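Local coordinates for extracellular solute-binding protein family 5 (PDB 4ONY) that probably captures peptides or related solutes in the periplasm and delivers them to an ABC transporter for import, at residues V52-P60 and S220-V228; F79-L87 and P210-V218. All coordinates share one frame; numbering follows the deposited sequence.

Interaction 1 of 2, residues V52-P60 and S220-V228. With P4G (1-ethoxy-2-(2-ethoxyethoxy)ethane), chain D.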
loop_
_atom_site.group_PDB
_atom_site.type_symbol
_atom_site.label_atom_id
_atom_site.label_comp_id
_atom_site.label_asym_id
_atom_site.label_seq_id
_atom_site.Cartn_x
_atom_site.Cartn_y
_atom_site.Cartn_z
ATOM N N VAL A 52 -6.660 15.636 6.228
ATOM C CA VAL A 52 -6.882 16.674 5.245
ATOM C C VAL A 52 -7.970 16.198 4.324
ATOM O O VAL A 52 -7.847 15.149 3.760
ATOM C CB VAL A 52 -5.629 16.973 4.432
ATOM C CG1 VAL A 52 -5.882 18.059 3.367
ATOM C CG2 VAL A 52 -4.517 17.407 5.381
ATOM N N GLY A 53 -9.046 16.971 4.191
ATOM C CA GLY A 53 -10.099 16.633 3.249
ATOM C C GLY A 53 -11.476 17.007 3.797
ATOM O O GLY A 53 -11.579 17.950 4.581
ATOM N N THR A 54 -12.505 16.284 3.360
ATOM C CA THR A 54 -13.878 16.521 3.764
ATOM C C THR A 54 -14.715 15.232 3.660
ATOM O O THR A 54 -14.243 14.235 3.136
ATOM C CB THR A 54 -14.509 17.632 2.914
ATOM O OG1 THR A 54 -15.752 18.061 3.489
ATOM C CG2 THR A 54 -14.728 17.174 1.448
ATOM N N PHE A 55 -15.943 15.270 4.168
ATOM C CA PHE A 55 -16.851 14.180 4.002
ATOM C C PHE A 55 -18.246 14.705 4.113
ATOM O O PHE A 55 -18.468 15.688 4.774
ATOM C CB PHE A 55 -16.604 13.101 5.076
ATOM C CG PHE A 55 -17.233 13.403 6.391
ATOM C CD1 PHE A 55 -16.591 14.206 7.309
ATOM C CD2 PHE A 55 -18.490 12.914 6.688
ATOM C CE1 PHE A 55 -17.194 14.518 8.505
ATOM C CE2 PHE A 55 -19.093 13.232 7.864
ATOM C CZ PHE A 55 -18.430 14.014 8.797
ATOM N N ASP A 56 -19.189 14.012 3.495
ATOM C CA ASP A 56 -20.591 14.343 3.625
ATOM C C ASP A 56 -21.515 13.121 3.612
ATOM O O ASP A 56 -22.706 13.275 3.420
ATOM C CB ASP A 56 -21.002 15.286 2.492
ATOM C CG ASP A 56 -20.804 14.686 1.127
ATOM O OD1 ASP A 56 -20.470 13.490 0.956
ATOM O OD2 ASP A 56 -20.967 15.479 0.176
ATOM N N SER A 57 -20.989 11.919 3.785
ATOM C CA SER A 57 -21.827 10.736 3.729
ATOM C C SER A 57 -21.194 9.587 4.497
ATOM O O SER A 57 -19.993 9.614 4.766
ATOM C CB SER A 57 -22.120 10.306 2.278
ATOM O OG SER A 57 -23.103 9.259 2.222
ATOM N N LEU A 58 -22.008 8.585 4.844
ATOM C CA LEU A 58 -21.600 7.522 5.734
ATOM C C LEU A 58 -21.823 6.100 5.203
ATOM O O LEU A 58 -21.989 5.163 6.005
ATOM C CB LEU A 58 -22.308 7.642 7.081
ATOM C CG LEU A 58 -22.189 8.965 7.817
ATOM C CD1 LEU A 58 -23.087 8.967 9.068
ATOM C CD2 LEU A 58 -20.762 9.268 8.176
ATOM N N ASN A 59 -21.759 5.919 3.885
ATOM C CA ASN A 59 -21.881 4.604 3.274
ATOM C C ASN A 59 -20.684 4.321 2.409
ATOM O O ASN A 59 -20.571 4.840 1.303
ATOM C CB ASN A 59 -23.147 4.482 2.474
ATOM C CG ASN A 59 -23.374 3.063 1.969
ATOM O OD1 ASN A 59 -22.449 2.272 1.868
ATOM N ND2 ASN A 59 -24.619 2.733 1.675
ATOM N N PRO A 60 -19.766 3.498 2.908
ATOM C CA PRO A 60 -18.528 3.276 2.183
ATOM C C PRO A 60 -18.670 2.260 1.065
ATOM O O PRO A 60 -17.671 1.963 0.418
ATOM C CB PRO A 60 -17.568 2.732 3.267
ATOM C CG PRO A 60 -18.417 2.167 4.291
ATOM C CD PRO A 60 -19.752 2.896 4.253
ATOM N N SER A 220 -21.687 11.294 16.698
ATOM C CA SER A 220 -22.080 12.568 16.089
ATOM C C SER A 220 -21.322 12.823 14.817
ATOM O O SER A 220 -20.186 12.347 14.604
ATOM C CB SER A 220 -21.886 13.777 17.012
ATOM O OG SER A 220 -20.533 13.999 17.238
ATOM N N VAL A 221 -21.960 13.637 14.006
ATOM C CA VAL A 221 -21.522 13.898 12.674
ATOM C C VAL A 221 -21.688 15.373 12.359
ATOM O O VAL A 221 -22.796 15.903 12.459
ATOM C CB VAL A 221 -22.370 13.070 11.705
ATOM C CG1 VAL A 221 -21.751 13.122 10.351
ATOM C CG2 VAL A 221 -22.449 11.614 12.160
ATOM N N GLN A 222 -20.579 16.038 12.029
ATOM C CA GLN A 222 -20.567 17.451 11.590
ATOM C C GLN A 222 -19.875 17.427 10.215
ATOM O O GLN A 222 -18.648 17.400 10.121
ATOM C CB GLN A 222 -19.821 18.335 12.591
ATOM C CG GLN A 222 -20.497 18.380 13.960
ATOM C CD GLN A 222 -19.574 18.858 15.071
ATOM O OE1 GLN A 222 -18.782 18.102 15.619
ATOM N NE2 GLN A 222 -19.694 20.127 15.414
ATOM N N PRO A 223 -20.677 17.355 9.153
ATOM C CA PRO A 223 -20.174 17.144 7.803
ATOM C C PRO A 223 -19.150 18.223 7.411
ATOM O O PRO A 223 -19.368 19.377 7.677
ATOM C CB PRO A 223 -21.417 17.249 6.916
ATOM C CG PRO A 223 -22.582 17.368 7.814
ATOM C CD PRO A 223 -22.146 17.480 9.232
ATOM N N GLY A 224 -18.042 17.812 6.824
ATOM C CA GLY A 224 -16.954 18.680 6.457
ATOM C C GLY A 224 -16.053 19.056 7.610
ATOM O O GLY A 224 -15.096 19.795 7.403
ATOM N N GLN A 225 -16.339 18.556 8.820
ATOM C CA GLN A 225 -15.676 19.004 10.041
ATOM C C GLN A 225 -15.184 17.898 10.997
ATOM O O GLN A 225 -14.013 17.927 11.407
ATOM C CB GLN A 225 -16.584 19.932 10.806
ATOM C CG GLN A 225 -16.959 21.170 10.001
ATOM C CD GLN A 225 -17.667 22.192 10.884
ATOM O OE1 GLN A 225 -18.793 21.986 11.315
ATOM N NE2 GLN A 225 -16.993 23.275 11.174
ATOM N N ARG A 226 -16.053 16.962 11.353
ATOM C CA ARG A 226 -15.763 16.022 12.422
ATOM C C ARG A 226 -16.755 14.883 12.480
ATOM O O ARG A 226 -17.966 15.094 12.326
ATOM C CB ARG A 226 -15.821 16.765 13.777
ATOM C CG ARG A 226 -15.484 15.898 14.994
ATOM C CD ARG A 226 -15.776 16.640 16.295
ATOM N NE ARG A 226 -14.863 17.753 16.512
ATOM C CZ ARG A 226 -15.202 19.048 16.511
ATOM N NH1 ARG A 226 -16.449 19.449 16.286
ATOM N NH2 ARG A 226 -14.263 19.960 16.765
ATOM N N ILE A 227 -16.230 13.682 12.671
ATOM C CA ILE A 227 -17.029 12.504 13.043
ATOM C C ILE A 227 -16.518 11.967 14.409
ATOM O O ILE A 227 -15.349 11.883 14.628
ATOM C CB ILE A 227 -17.034 11.407 11.952
ATOM C CG1 ILE A 227 -17.923 10.250 12.367
ATOM C CG2 ILE A 227 -15.635 10.832 11.654
ATOM C CD1 ILE A 227 -18.307 9.322 11.222
ATOM N N VAL A 228 -17.417 11.726 15.349
ATOM C CA VAL A 228 -17.062 11.263 16.690
ATOM C C VAL A 228 -17.578 9.815 16.826
ATOM O O VAL A 228 -18.756 9.541 16.622
ATOM C CB VAL A 228 -17.680 12.142 17.792
ATOM C CG1 VAL A 228 -17.312 11.675 19.190
ATOM C CG2 VAL A 228 -17.269 13.603 17.660
HETATM C C8 P4G D . -16.701 22.729 17.256
HETATM C C7 P4G D . -17.271 22.570 15.845
HETATM O O4 P4G D . -16.428 22.949 14.712
HETATM C C6 P4G D . -14.994 22.783 14.715
HETATM C C5 P4G D . -14.524 21.823 13.608
HETATM O O3 P4G D . -13.096 21.642 13.688
HETATM C C4 P4G D . -12.494 21.130 12.523
HETATM C C3 P4G D . -11.156 21.827 12.361
HETATM O O2 P4G D . -11.242 22.911 11.434
HETATM C C2 P4G D . -10.125 23.821 11.516
HETATM C C1 P4G D . -10.373 25.128 12.249
HETATM O O HOH W 1 -13.329 19.918 5.068
#
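The beta-hairpin formed by strands 216-222 and 226-231 is closed by a tight turn, P223-G224, with a classic beta bulge at its foot, and the ring of F55 packs on the face of the hairpin from which V221 and I227 point to the loop. Both Q225 N and R226 N donate to Q222 O, the bulge pairing Q225 and R226 with the single residue Q222. In F55, CG sits between the backbone N and the carbonyl carbon (chi1 81°), which carries the ring end against the hairpin although the side chain sets out across it. P223 CA sits over one face of the ring in a CH-pi contact, 4.2 Å from the F55 centroid, while V221 CG1 meets the ring edge 3.6 Å from F55 CE2. R226 O also lies near the ring plane, 3.7 Å from F55 CZ. The backbone ties the same residue down: G224 N donates to F55 O over 3.0 Å in the carbonyl plane, although the hydrogen bond is bent, 130° at the hydrogen. Beside this bond, a water donates to both G53 O and G224 O. Further along the loop, L58 splits its branches, CD1 meeting V221 CG2 tip to tip and CD2 sliding past I227 CD1 at 3.9 Å.

On the other side of the hairpin, R226 NH1 donates to Q222 OE1 (2.8 Å, 159°), and E255 forms a salt bridge with R226 NH2. The bound P4G runs along Q222, Q225 and R226, its C7 lying 3.3 Å from R226 NH1. This is a bulged beta-hairpin, apolar under the loop and polar beside P4G.

Interaction 2 of 2, residues F79-L87 and P210-V218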
loop_
_atom_site.group_PDB
_atom_site.type_symbol
_atom_site.label_atom_id
_atom_site.label_comp_id
_atom_site.label_asym_id
_atom_site.label_seq_id
_atom_site.Cartn_x
_atom_site.Cartn_y
_atom_site.Cartn_z
ATOM N N PHE A 79 -7.192 3.359 11.041
ATOM C CA PHE A 79 -8.106 2.771 12.079
ATOM C C PHE A 79 -8.789 1.450 11.790
ATOM O O PHE A 79 -9.420 0.921 12.665
ATOM C CB PHE A 79 -9.196 3.751 12.432
ATOM C CG PHE A 79 -8.676 4.996 13.025
ATOM C CD1 PHE A 79 -8.084 4.974 14.297
ATOM C CD2 PHE A 79 -8.741 6.182 12.326
ATOM C CE1 PHE A 79 -7.576 6.137 14.862
ATOM C CE2 PHE A 79 -8.231 7.347 12.877
ATOM C CZ PHE A 79 -7.656 7.323 14.142
ATOM N N GLY A 80 -8.652 0.910 10.583
ATOM C CA GLY A 80 -9.242 -0.385 10.260
ATOM C C GLY A 80 -10.773 -0.323 10.194
ATOM O O GLY A 80 -11.338 0.692 9.765
ATOM N N ASN A 81 -11.432 -1.388 10.644
ATOM C CA ASN A 81 -12.873 -1.490 10.510
ATOM C C ASN A 81 -13.581 -1.264 11.846
ATOM O O ASN A 81 -13.879 -2.200 12.580
ATOM C CB ASN A 81 -13.235 -2.844 9.857
ATOM C CG ASN A 81 -12.488 -3.096 8.535
ATOM O OD1 ASN A 81 -12.173 -2.172 7.747
ATOM N ND2 ASN A 81 -12.191 -4.344 8.284
ATOM N N MET A 82 -13.892 -0.010 12.164
ATOM C CA MET A 82 -14.509 0.309 13.443
ATOM C C MET A 82 -16.032 0.092 13.572
ATOM O O MET A 82 -16.539 -0.177 14.698
ATOM C CB MET A 82 -14.150 1.720 13.850
ATOM C CG MET A 82 -12.653 1.857 14.178
ATOM S SD MET A 82 -12.322 3.369 15.073
ATOM C CE MET A 82 -12.579 4.524 13.714
ATOM N N VAL A 83 -16.755 0.180 12.458
ATOM C CA VAL A 83 -18.202 -0.017 12.467
ATOM C C VAL A 83 -18.591 -1.308 11.738
ATOM O O VAL A 83 -19.247 -2.173 12.304
ATOM C CB VAL A 83 -18.925 1.189 11.845
ATOM C CG1 VAL A 83 -20.419 0.937 11.721
ATOM C CG2 VAL A 83 -18.660 2.425 12.708
ATOM N N TYR A 84 -18.182 -1.427 10.483
ATOM C CA TYR A 84 -18.464 -2.598 9.707
ATOM C C TYR A 84 -17.307 -3.584 9.796
ATOM O O TYR A 84 -16.156 -3.225 9.518
ATOM C CB TYR A 84 -18.674 -2.195 8.264
ATOM C CG TYR A 84 -19.954 -1.371 8.054
ATOM C CD1 TYR A 84 -21.205 -1.954 8.163
ATOM C CD2 TYR A 84 -19.884 -0.023 7.708
ATOM C CE1 TYR A 84 -22.380 -1.210 7.983
ATOM C CE2 TYR A 84 -21.038 0.718 7.499
ATOM C CZ TYR A 84 -22.276 0.123 7.633
ATOM O OH TYR A 84 -23.400 0.847 7.404
ATOM N N GLN A 85 -17.625 -4.834 10.134
ATOM C CA GLN A 85 -16.618 -5.867 10.297
ATOM C C GLN A 85 -16.667 -6.883 9.192
ATOM O O GLN A 85 -17.642 -6.996 8.455
ATOM C CB GLN A 85 -16.820 -6.573 11.614
ATOM C CG GLN A 85 -16.706 -5.666 12.809
ATOM C CD GLN A 85 -16.828 -6.418 14.120
ATOM O OE1 GLN A 85 -17.788 -7.121 14.351
ATOM N NE2 GLN A 85 -15.825 -6.248 14.990
ATOM N N THR A 86 -15.576 -7.612 9.088
ATOM C CA THR A 86 -15.414 -8.691 8.130
ATOM C C THR A 86 -15.552 -10.043 8.858
ATOM O O THR A 86 -15.595 -10.099 10.105
ATOM C CB THR A 86 -14.017 -8.631 7.521
ATOM O OG1 THR A 86 -13.068 -8.646 8.591
ATOM C CG2 THR A 86 -13.884 -7.381 6.724
ATOM N N LEU A 87 -15.602 -11.122 8.085
ATOM C CA LEU A 87 -15.713 -12.428 8.698
ATOM C C LEU A 87 -14.467 -12.753 9.492
ATOM O O LEU A 87 -14.533 -13.377 10.558
ATOM C CB LEU A 87 -15.980 -13.489 7.645
ATOM C CG LEU A 87 -17.409 -13.360 7.079
ATOM C CD1 LEU A 87 -17.521 -14.039 5.717
ATOM C CD2 LEU A 87 -18.445 -13.982 8.021
ATOM N N PRO A 210 -24.930 4.854 10.860
ATOM C CA PRO A 210 -25.283 3.508 10.406
ATOM C C PRO A 210 -25.029 2.462 11.503
ATOM O O PRO A 210 -24.192 2.665 12.389
ATOM C CB PRO A 210 -24.327 3.301 9.216
ATOM C CG PRO A 210 -23.080 4.036 9.629
ATOM C CD PRO A 210 -23.558 5.228 10.451
ATOM N N ILE A 211 -25.722 1.340 11.423
ATOM C CA ILE A 211 -25.552 0.275 12.413
ATOM C C ILE A 211 -24.540 -0.732 11.884
ATOM O O ILE A 211 -24.706 -1.216 10.756
ATOM C CB ILE A 211 -26.875 -0.452 12.615
ATOM C CG1 ILE A 211 -27.912 0.477 13.262
ATOM C CG2 ILE A 211 -26.685 -1.710 13.433
ATOM C CD1 ILE A 211 -27.527 1.021 14.627
ATOM N N GLY A 212 -23.510 -1.033 12.692
ATOM C CA GLY A 212 -22.577 -2.116 12.370
ATOM C C GLY A 212 -22.391 -3.016 13.566
ATOM O O GLY A 212 -23.059 -2.809 14.614
ATOM N N SER A 213 -21.521 -4.029 13.416
ATOM C CA SER A 213 -21.206 -4.946 14.523
ATOM C C SER A 213 -19.908 -4.546 15.253
ATOM O O SER A 213 -19.531 -5.154 16.272
ATOM C CB SER A 213 -21.138 -6.385 14.011
ATOM O OG SER A 213 -20.085 -6.543 13.080
ATOM N N GLY A 214 -19.232 -3.517 14.751
ATOM C CA GLY A 214 -17.974 -3.117 15.311
ATOM C C GLY A 214 -18.032 -2.478 16.690
ATOM O O GLY A 214 -19.093 -2.188 17.197
ATOM N N PRO A 215 -16.864 -2.278 17.304
ATOM C CA PRO A 215 -16.737 -1.764 18.670
ATOM C C PRO A 215 -17.115 -0.304 18.893
ATOM O O PRO A 215 -17.374 0.072 20.026
ATOM C CB PRO A 215 -15.249 -1.968 18.977
ATOM C CG PRO A 215 -14.558 -2.044 17.639
ATOM C CD PRO A 215 -15.552 -2.703 16.744
ATOM N N TYR A 216 -17.152 0.500 17.833
ATOM C CA TYR A 216 -17.465 1.920 17.934
ATOM C C TYR A 216 -18.759 2.255 17.212
ATOM O O TYR A 216 -19.007 1.717 16.129
ATOM C CB TYR A 216 -16.290 2.745 17.387
ATOM C CG TYR A 216 -15.050 2.643 18.224
ATOM C CD1 TYR A 216 -14.875 3.462 19.320
ATOM C CD2 TYR A 216 -14.074 1.704 17.949
ATOM C CE1 TYR A 216 -13.739 3.362 20.127
ATOM C CE2 TYR A 216 -12.923 1.582 18.753
ATOM C CZ TYR A 216 -12.766 2.420 19.839
ATOM O OH TYR A 216 -11.665 2.323 20.659
ATOM N N VAL A 217 -19.598 3.089 17.825
ATOM C CA VAL A 217 -20.774 3.605 17.161
ATOM C C VAL A 217 -20.522 5.062 16.766
ATOM O O VAL A 217 -19.689 5.758 17.355
ATOM C CB VAL A 217 -22.033 3.504 18.030
ATOM C CG1 VAL A 217 -22.260 2.062 18.487
ATOM C CG2 VAL A 217 -21.958 4.412 19.246
ATOM N N VAL A 218 -21.234 5.514 15.756
ATOM C CA VAL A 218 -21.145 6.881 15.312
ATOM C C VAL A 218 -22.016 7.720 16.234
ATOM O O VAL A 218 -23.216 7.640 16.179
ATOM C CB VAL A 218 -21.598 6.990 13.840
ATOM C CG1 VAL A 218 -21.658 8.436 13.406
ATOM C CG2 VAL A 218 -20.670 6.173 12.943
HETATM O O HOH W 2 -25.664 -0.484 8.326
HETATM O O HOH W 3 -20.468 -5.405 10.530
#
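P210 meets Y84 at about a right angle, its CB 3.2 Å from Y84 OH. At I211 the contact passes to the backbone: a water donates to I211 O and also hydrogen-bonds Y84 OH, bridging the phenol to the incoming chain. G212 then brings its CA to 3.3 Å from V83 O in a CA-H...O contact, and V83 CG1 packs over the same glycine. The S213 hydroxyl reaches Q85, with OG between the backbone N and the carbonyl carbon (chi1 64°). From there it donates to Q85 OE1 over 2.7 Å and accepts from a water that is itself bound by Q85 N. Both polar atoms of the Q85 amide are engaged, OE1 by S213 OG and W236 NE1, NE2 by the Y235 hydroxyl; these bonds would fix its rotation in a buried place.

G214 N donates to V83 O at 2.8 Å, and G214 CA approaches M82 O. At G212 and G214 the two backbones thus lie close enough for CA-H...O contacts with V83 O and M82 O. In this way the connection leading into strand 216-222, an outermost strand of the four-stranded mixed sheet, is fastened to the long loop between strands 46-52 and 88-90. P215 lays its CD 3.4 Å from M82 O. Y216 N follows with a long but fairly straight bond to that oxygen (3.3 Å, 164°), while its ring receives M82 SD obliquely, 4.3 Å from the centroid, a Met-aromatic contact; the phenol OH is bonded to F249 O. V218 ends the run, its CG2 meeting V83 CG2 at 4.3 Å.

Overall arrangement
Interactions 1 and 2 lie with their centres about 16 Å apart, on the same side of the chain's centre. Their first segments, 52-60 and 79-87, both belong to the connection between strands 46-52 and 88-90, and their second segments lead into strand 216-222 and out of it through the hairpin to 226-231. In sequence the order is 52-60, 79-87, 210-218, 220-228, so interaction 2 falls within the span that interaction 1 closes. The two touch where L58 O meets P210 CG, P60 packs on Y84, and I227 on V218. Together they hold one long loop over a face of the four-stranded mixed sheet, at the entry of strand 216-222 and at its hairpin turn, beside which P4G is bound.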